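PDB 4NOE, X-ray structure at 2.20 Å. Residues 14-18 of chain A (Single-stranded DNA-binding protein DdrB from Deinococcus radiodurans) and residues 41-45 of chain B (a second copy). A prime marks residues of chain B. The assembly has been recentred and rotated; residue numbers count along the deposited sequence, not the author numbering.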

# COMPACT_ATOMS: atom_id res chain seq x y z
N LEU A 14 27.28 -18.26 -10.80
CA LEU A 14 27.68 -16.85 -10.84
C LEU A 14 26.52 -15.96 -11.33
O LEU A 14 26.70 -14.76 -11.57
CB LEU A 14 28.89 -16.70 -11.76
CG LEU A 14 30.28 -16.31 -11.22
CD1 LEU A 14 30.37 -16.28 -9.71
CD2 LEU A 14 31.37 -17.20 -11.82
N GLY A 15 25.33 -16.55 -11.47
CA GLY A 15 24.17 -15.78 -11.95
C GLY A 15 24.09 -15.61 -13.47
O GLY A 15 23.14 -15.01 -13.98
N ALA A 16 25.07 -16.14 -14.20
CA ALA A 16 25.08 -15.94 -15.66
C ALA A 16 24.03 -16.77 -16.37
O ALA A 16 23.71 -17.89 -15.96
CB ALA A 16 26.47 -16.20 -16.25
N ARG A 17 23.48 -16.20 -17.44
CA ARG A 17 22.44 -16.86 -18.21
C ARG A 17 23.06 -17.64 -19.37
O ARG A 17 23.47 -17.07 -20.38
CB ARG A 17 21.44 -15.82 -18.74
CG ARG A 17 20.92 -14.89 -17.68
CD ARG A 17 19.98 -13.82 -18.24
NE ARG A 17 18.59 -14.25 -18.22
CZ ARG A 17 18.02 -14.97 -19.18
NH1 ARG A 17 16.75 -15.33 -19.09
NH2 ARG A 17 18.73 -15.33 -20.24
N VAL A 18 23.12 -18.95 -19.19
CA VAL A 18 23.87 -19.82 -20.09
C VAL A 18 22.96 -20.90 -20.71
O VAL A 18 22.19 -21.56 -20.00
CB VAL A 18 25.01 -20.51 -19.31
CG1 VAL A 18 25.60 -21.66 -20.12
CG2 VAL A 18 26.07 -19.49 -18.94
N THR B 41 27.43 -7.50 -18.28
CA THR B 41 26.97 -8.35 -17.20
C THR B 41 26.10 -9.47 -17.76
O THR B 41 25.59 -9.38 -18.87
CB THR B 41 26.14 -7.56 -16.18
OG1 THR B 41 25.04 -6.92 -16.84
CG2 THR B 41 27.01 -6.50 -15.51
N SER B 42 25.93 -10.52 -16.98
CA SER B 42 25.07 -11.61 -17.40
C SER B 42 24.15 -11.98 -16.27
O SER B 42 24.62 -12.25 -15.15
CB SER B 42 25.89 -12.82 -17.81
OG SER B 42 25.03 -13.83 -18.29
N GLY B 43 22.85 -12.01 -16.56
CA GLY B 43 21.85 -12.28 -15.54
C GLY B 43 21.65 -11.10 -14.62
O GLY B 43 22.12 -9.99 -14.88
N GLU B 44 20.94 -11.34 -13.52
CA GLU B 44 20.56 -10.26 -12.62
C GLU B 44 21.30 -10.38 -11.31
O GLU B 44 21.75 -11.47 -10.95
CB GLU B 44 19.04 -10.32 -12.37
CG GLU B 44 18.20 -9.75 -13.51
N ILE B 45 21.46 -9.27 -10.59
CA ILE B 45 21.95 -9.36 -9.21
C ILE B 45 20.88 -10.09 -8.41
O ILE B 45 19.74 -9.67 -8.38
CB ILE B 45 22.16 -7.97 -8.56
CG1 ILE B 45 23.14 -7.11 -9.38
CG2 ILE B 45 22.65 -8.12 -7.10
CD1 ILE B 45 23.15 -5.61 -8.95
O HOH W 1 26.97 -13.37 -13.96
O HOH W 2 21.05 -14.13 -12.68

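The most unusual feature of this contact is the meeting of two glycines at backbone level, where Gly43′ CA lies 3.4 Å from Gly15 O and directs a C-H almost straight at it, with an angle of 168° at the hydrogen. Such an approach leaves no room for a side chain: a CB on Gly43′ would sit 1.9 Å from Gly15 O, a clash, and the positive phi of 74° independently favours glycine. Gly15 is constrained by its own conformation, since at its backbone angles a CB would be jammed against the carbonyl oxygen of Leu14.

The one direct hydrogen bond between the stretches runs from Arg17 N to Ser42′ OG (3.0 Å, 160° at the hydrogen). Ser42′ points toward chain A and, with chi1 in the t rotamer, places Ser42′ OG 3.4 Å from Ala16 CB as well. Beside it, the aliphatic part of Arg17 packs on Gly43′, with Arg17 CG 3.5 Å from Gly43′ CA.

Gly15 O and Ser42′ O, both acceptors, approach to 3.3 Å without bonding. Two waters also lie between the backbones: water 1 lies 2.8 Å from Leu14 O and 2.9 Å from Ser42′ O, while water 2 lies 2.6 Å from Gly15 O and accepts from Glu44′ N (2.9 Å).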